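Local coordinates for membrane-fusion protein (Streptococcus pneumoniae, PDB 5XU0), which probably serves as the membrane fusion subunit of a MacAB-like efflux pump, forming a channel that works with the membrane transporter, at residues K12-V17 / M168-S173; G40-K45 / T141-L146. The protein carries 2 engineered substitutions. One frame throughout, in Å; residues are numbered along the deposited sequence.

Contact 1. Residues K12-V17 / M168-S173; sequences KNEQYV and MVHIVS
Tyr16 and His170 lie ring on ring across two antiparallel strands, their side chains side by side and pointing the same way. They pair the edge strand 14-18 with strand 167-172 in the four-stranded sheet of the barrel-sandwich region. The ring planes are 19° apart and the centroids 3.9 Å, a face-to-face stack in which Tyr16 CE1 sits over the centre of the imidazole while His170 NE2 lies nearer the rim of the phenol. With CG anti to its backbone N (chi1 -175°), His170 brings that atom to 3.5 Å from Tyr16 CE1. On the same face, His170 NE2 donates to Glu14 OE1 at 2.8 Å, meeting the oxygen nearly along its C-O axis, though OE1 is tilted out of the ring plane; carboxylate and ring planes are 39° apart. The other face is carried by Gln15 CB against Ile171 CG1 (3.7 Å) and by Val17 CG2 against Val169 CB (3.4 Å). In a classic beta bulge, Val17 O accepts from both Val169 N and Met168 N. Tyr219 of a third subunit meets the His170 ring edge-to-face. NE2 donating to a carboxylate fixes the imidazole's rotation, and the negative charge would probably stabilise its protonated form.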
loop_
_atom_site.group_PDB
_atom_site.type_symbol
_atom_site.label_atom_id
_atom_site.label_comp_id
_atom_site.label_asym_id
_atom_site.label_seq_id
_atom_site.Cartn_x
_atom_site.Cartn_y
_atom_site.Cartn_z
ATOM N N LYS B 12 5.896 1.296 -33.058
ATOM C CA LYS B 12 6.020 2.688 -32.654
ATOM C C LYS B 12 4.966 3.074 -31.626
ATOM O O LYS B 12 5.286 3.676 -30.596
ATOM C CB LYS B 12 5.916 3.593 -33.884
ATOM C CG LYS B 12 5.835 5.071 -33.565
ATOM C CD LYS B 12 5.963 5.899 -34.828
ATOM C CE LYS B 12 6.228 7.357 -34.501
ATOM N NZ LYS B 12 6.501 8.153 -35.727
ATOM N N ASN B 13 3.711 2.726 -31.886
ATOM C CA ASN B 13 2.587 3.156 -31.071
ATOM C C ASN B 13 1.952 1.952 -30.393
ATOM O O ASN B 13 1.716 0.923 -31.035
ATOM C CB ASN B 13 1.558 3.893 -31.928
ATOM C CG ASN B 13 2.164 5.055 -32.684
ATOM O OD1 ASN B 13 2.828 5.912 -32.099
ATOM N ND2 ASN B 13 1.949 5.088 -33.995
ATOM N N GLU B 14 1.680 2.087 -29.098
ATOM C CA GLU B 14 1.042 1.030 -28.333
ATOM C C GLU B 14 0.243 1.664 -27.205
ATOM O O GLU B 14 0.350 2.863 -26.933
ATOM C CB GLU B 14 2.071 0.039 -27.781
ATOM C CG GLU B 14 3.146 0.695 -26.931
ATOM C CD GLU B 14 3.882 -0.292 -26.053
ATOM O OE1 GLU B 14 3.325 -1.376 -25.778
ATOM O OE2 GLU B 14 5.017 0.018 -25.630
ATOM N N GLN B 15 -0.565 0.837 -26.548
ATOM C CA GLN B 15 -1.407 1.294 -25.455
ATOM C C GLN B 15 -1.693 0.134 -24.516
ATOM O O GLN B 15 -2.121 -0.942 -24.954
ATOM C CB GLN B 15 -2.721 1.888 -25.973
ATOM C CG GLN B 15 -3.582 2.503 -24.887
ATOM C CD GLN B 15 -4.954 2.900 -25.382
ATOM O OE1 GLN B 15 -5.697 2.078 -25.916
ATOM N NE2 GLN B 15 -5.302 4.167 -25.200
ATOM N N TYR B 16 -1.430 0.362 -23.232
ATOM C CA TYR B 16 -1.854 -0.514 -22.154
ATOM C C TYR B 16 -3.023 0.135 -21.428
ATOM O O TYR B 16 -2.991 1.334 -21.129
ATOM C CB TYR B 16 -0.725 -0.764 -21.149
ATOM C CG TYR B 16 0.529 -1.402 -21.704
ATOM C CD1 TYR B 16 0.689 -2.781 -21.694
ATOM C CD2 TYR B 16 1.567 -0.624 -22.204
ATOM C CE1 TYR B 16 1.839 -3.371 -22.184
ATOM C CE2 TYR B 16 2.722 -1.205 -22.697
ATOM C CZ TYR B 16 2.851 -2.579 -22.684
ATOM O OH TYR B 16 3.998 -3.165 -23.174
ATOM N N VAL B 17 -4.054 -0.650 -21.144
ATOM C CA VAL B 17 -5.102 -0.231 -20.227
ATOM C C VAL B 17 -5.054 -1.190 -19.044
ATOM O O VAL B 17 -5.221 -2.414 -19.193
ATOM C CB VAL B 17 -6.494 -0.152 -20.884
ATOM C CG1 VAL B 17 -6.420 0.676 -22.164
ATOM C CG2 VAL B 17 -7.123 -1.506 -21.145
HETATM N N MSE B 168 -4.998 -5.084 -18.364
HETATM C CA MSE B 168 -6.257 -5.676 -18.783
HETATM C C MSE B 168 -6.353 -5.781 -20.297
HETATM O O MSE B 168 -6.841 -6.788 -20.811
HETATM C CB MSE B 168 -7.438 -4.890 -18.230
HETATM C CG MSE B 168 -8.125 -5.580 -17.065
HETATM SE SE MSE B 168 -9.967 -5.010 -16.883
HETATM C CE MSE B 168 -9.632 -3.103 -16.803
ATOM N N VAL B 169 -5.891 -4.765 -21.027
ATOM C CA VAL B 169 -5.884 -4.854 -22.487
ATOM C C VAL B 169 -4.632 -4.182 -23.028
ATOM O O VAL B 169 -4.296 -3.064 -22.627
ATOM C CB VAL B 169 -7.156 -4.246 -23.114
ATOM C CG1 VAL B 169 -6.965 -3.975 -24.593
ATOM C CG2 VAL B 169 -8.321 -5.176 -22.922
ATOM N N HIS B 170 -3.946 -4.865 -23.944
ATOM C CA HIS B 170 -2.745 -4.362 -24.592
ATOM C C HIS B 170 -2.944 -4.394 -26.097
ATOM O O HIS B 170 -3.241 -5.456 -26.665
ATOM C CB HIS B 170 -1.519 -5.188 -24.201
ATOM C CG HIS B 170 -0.231 -4.649 -24.741
ATOM N ND1 HIS B 170 0.927 -5.394 -24.784
ATOM C CD2 HIS B 170 0.081 -3.436 -25.256
ATOM C CE1 HIS B 170 1.897 -4.664 -25.305
ATOM N NE2 HIS B 170 1.410 -3.472 -25.601
ATOM N N ILE B 171 -2.782 -3.227 -26.727
ATOM C CA ILE B 171 -2.981 -3.050 -28.161
ATOM C C ILE B 171 -1.756 -2.338 -28.714
ATOM O O ILE B 171 -1.103 -1.560 -28.013
ATOM C CB ILE B 171 -4.275 -2.254 -28.474
ATOM C CG1 ILE B 171 -4.109 -0.762 -28.174
ATOM C CG2 ILE B 171 -5.447 -2.792 -27.680
ATOM C CD1 ILE B 171 -3.473 0.011 -29.312
ATOM N N VAL B 172 -1.440 -2.602 -29.980
ATOM C CA VAL B 172 -0.252 -2.005 -30.583
ATOM C C VAL B 172 -0.416 -1.974 -32.097
ATOM O O VAL B 172 -0.900 -2.934 -32.704
ATOM C CB VAL B 172 1.028 -2.761 -30.161
ATOM C CG1 VAL B 172 0.859 -4.243 -30.350
ATOM C CG2 VAL B 172 2.203 -2.276 -30.942
ATOM N N SER B 173 -0.012 -0.856 -32.700
ATOM C CA SER B 173 -0.126 -0.678 -34.141
ATOM C C SER B 173 0.905 -1.528 -34.869
ATOM O O SER B 173 2.107 -1.437 -34.595
ATOM C CB SER B 173 0.060 0.793 -34.509
ATOM O OG SER B 173 0.018 0.982 -35.915
#

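Contact 2. Residues G40-K45 / T141-L146; sequences GQALVK and TVLSTL
Leu43 and Val142 meet in a short antiparallel pairing within the three-stranded sheet of the lipoyl-like, barrel-sandwich part of the fold, the strand axes crossing at 156°. The evidence for the pairing is a ladder of backbone bonds, among them Leu43 N to Val142 O at 2.9 Å and, past the strand end, Ser144 N to Gln41 O. The packed side is formed by Leu43, Val44, Val142 and Ser144. Val44 and Val142 run side by side with CG2 against CG2 at 3.4 Å; Val44 holds that methyl between its own backbone N and carbonyl carbon. Leu43 CD1 reaches across to Ser144 CB (3.5 Å), and the same leucine also touches Val169 and Ile171 of the neighbouring sheet, which makes this side part of the interior. The other face is looser and more exposed. There Ala42 CB is 3.9 Å from Leu143 CD2, and the methyl CG2 of Thr141 meets Lys45 CD at 3.6 Å where the two side chains pass at a slant, the lysine amine leading away. Thr141 OG1 bonds back to Asp138 O at the end of helix 109-138. Gly40, also exposed, donates its N to Ser144 O; at its phi of 116° a CB would press on the preceding carbonyl O. Beyond the strand an ST turn forms, with Leu146 N donating to Ser144 OG over 3.2 Å at an N-H...O angle of 170°.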
loop_
_atom_site.group_PDB
_atom_site.type_symbol
_atom_site.label_atom_id
_atom_site.label_comp_id
_atom_site.label_asym_id
_atom_site.label_seq_id
_atom_site.Cartn_x
_atom_site.Cartn_y
_atom_site.Cartn_z
ATOM N N GLY B 40 -10.318 5.920 -30.952
ATOM C CA GLY B 40 -11.618 6.331 -30.465
ATOM C C GLY B 40 -12.496 5.180 -30.015
ATOM O O GLY B 40 -13.391 5.384 -29.182
ATOM N N GLN B 41 -12.261 3.978 -30.541
ATOM C CA GLN B 41 -13.098 2.835 -30.202
ATOM C C GLN B 41 -12.951 2.472 -28.731
ATOM O O GLN B 41 -11.851 2.494 -28.174
ATOM C CB GLN B 41 -12.738 1.627 -31.071
ATOM C CG GLN B 41 -13.522 0.369 -30.712
ATOM C CD GLN B 41 -13.200 -0.813 -31.599
ATOM O OE1 GLN B 41 -12.507 -0.679 -32.607
ATOM N NE2 GLN B 41 -13.709 -1.984 -31.229
ATOM N N ALA B 42 -14.073 2.142 -28.096
ATOM C CA ALA B 42 -14.047 1.673 -26.719
ATOM C C ALA B 42 -13.381 0.305 -26.637
ATOM O O ALA B 42 -13.455 -0.500 -27.570
ATOM C CB ALA B 42 -15.467 1.603 -26.156
ATOM N N LEU B 43 -12.705 0.046 -25.510
ATOM C CA LEU B 43 -12.093 -1.258 -25.270
ATOM C C LEU B 43 -12.362 -1.837 -23.892
ATOM O O LEU B 43 -12.037 -3.006 -23.677
ATOM C CB LEU B 43 -10.569 -1.218 -25.463
ATOM C CG LEU B 43 -9.959 -0.546 -26.683
ATOM C CD1 LEU B 43 -9.738 0.888 -26.332
ATOM C CD2 LEU B 43 -8.662 -1.226 -27.073
ATOM N N VAL B 44 -12.884 -1.064 -22.947
ATOM C CA VAL B 44 -13.384 -1.608 -21.686
ATOM C C VAL B 44 -14.555 -0.744 -21.247
ATOM O O VAL B 44 -14.546 0.477 -21.437
ATOM C CB VAL B 44 -12.312 -1.666 -20.566
ATOM C CG1 VAL B 44 -11.281 -2.771 -20.795
ATOM C CG2 VAL B 44 -11.629 -0.344 -20.412
ATOM N N LYS B 45 -15.563 -1.380 -20.659
ATOM C CA LYS B 45 -16.706 -0.683 -20.086
ATOM C C LYS B 45 -16.855 -1.115 -18.637
ATOM O O LYS B 45 -17.103 -2.294 -18.359
ATOM C CB LYS B 45 -17.988 -0.969 -20.872
ATOM C CG LYS B 45 -19.274 -0.747 -20.077
ATOM C CD LYS B 45 -19.872 0.627 -20.347
ATOM C CE LYS B 45 -21.129 0.850 -19.523
ATOM N NZ LYS B 45 -21.957 -0.387 -19.441
ATOM N N THR B 141 -15.919 4.270 -19.935
ATOM C CA THR B 141 -15.562 3.611 -21.187
ATOM C C THR B 141 -14.205 4.152 -21.612
ATOM O O THR B 141 -14.089 5.327 -21.971
ATOM C CB THR B 141 -16.606 3.860 -22.282
ATOM O OG1 THR B 141 -16.808 5.272 -22.445
ATOM C CG2 THR B 141 -17.933 3.193 -21.937
ATOM N N VAL B 142 -13.185 3.313 -21.563
ATOM C CA VAL B 142 -11.847 3.708 -21.983
ATOM C C VAL B 142 -11.712 3.469 -23.480
ATOM O O VAL B 142 -12.128 2.427 -24.002
ATOM C CB VAL B 142 -10.775 2.950 -21.178
ATOM C CG1 VAL B 142 -9.416 3.589 -21.366
ATOM C CG2 VAL B 142 -11.144 2.959 -19.697
ATOM N N LEU B 143 -11.135 4.447 -24.175
ATOM C CA LEU B 143 -11.045 4.448 -25.627
ATOM C C LEU B 143 -9.601 4.262 -26.077
ATOM O O LEU B 143 -8.653 4.496 -25.323
ATOM C CB LEU B 143 -11.608 5.750 -26.205
ATOM C CG LEU B 143 -12.933 6.231 -25.616
ATOM C CD1 LEU B 143 -13.327 7.561 -26.232
ATOM C CD2 LEU B 143 -14.023 5.192 -25.827
ATOM N N SER B 144 -9.446 3.838 -27.330
ATOM C CA SER B 144 -8.130 3.548 -27.879
ATOM C C SER B 144 -7.473 4.830 -28.369
ATOM O O SER B 144 -8.138 5.729 -28.879
ATOM C CB SER B 144 -8.235 2.543 -29.026
ATOM O OG SER B 144 -7.111 2.630 -29.887
ATOM N N THR B 145 -6.156 4.911 -28.209
ATOM C CA THR B 145 -5.405 6.101 -28.580
ATOM C C THR B 145 -4.781 6.005 -29.965
ATOM O O THR B 145 -4.038 6.909 -30.358
ATOM C CB THR B 145 -4.319 6.393 -27.546
ATOM O OG1 THR B 145 -3.752 5.169 -27.080
ATOM C CG2 THR B 145 -4.895 7.161 -26.370
ATOM N N LEU B 146 -5.092 4.961 -30.727
ATOM C CA LEU B 146 -4.389 4.759 -31.986
ATOM C C LEU B 146 -5.090 3.687 -32.804
ATOM O O LEU B 146 -5.816 2.844 -32.272
ATOM C CB LEU B 146 -2.932 4.357 -31.749
ATOM C CG LEU B 146 -2.765 3.047 -30.973
ATOM C CD1 LEU B 146 -1.629 2.201 -31.542
ATOM C CD2 LEU B 146 -2.534 3.318 -29.494
#

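In the fold
From the N terminus, the chain leaves strand 3-10 of the six-stranded barrel and enters contact 1 with strand 14-18. It then passes through strand 26-28 to segment 40-45, runs out and back through helices 49-77 and 109-138, and returns at 141-146, so contact 2 closes the base of that helical hairpin. Strand 148-153 follows, and strand 167-172 closes the wider loop of contact 1 before the chain re-enters the barrel at 178-183. The loop of contact 2 lies wholly within that of contact 1, without crossing. The centres of the two contacts are about 11 Å apart; Leu43 against Val169 and Ile171 joins the sheets, and Ile171 also packs on Leu146, in the loop after strand 141-143.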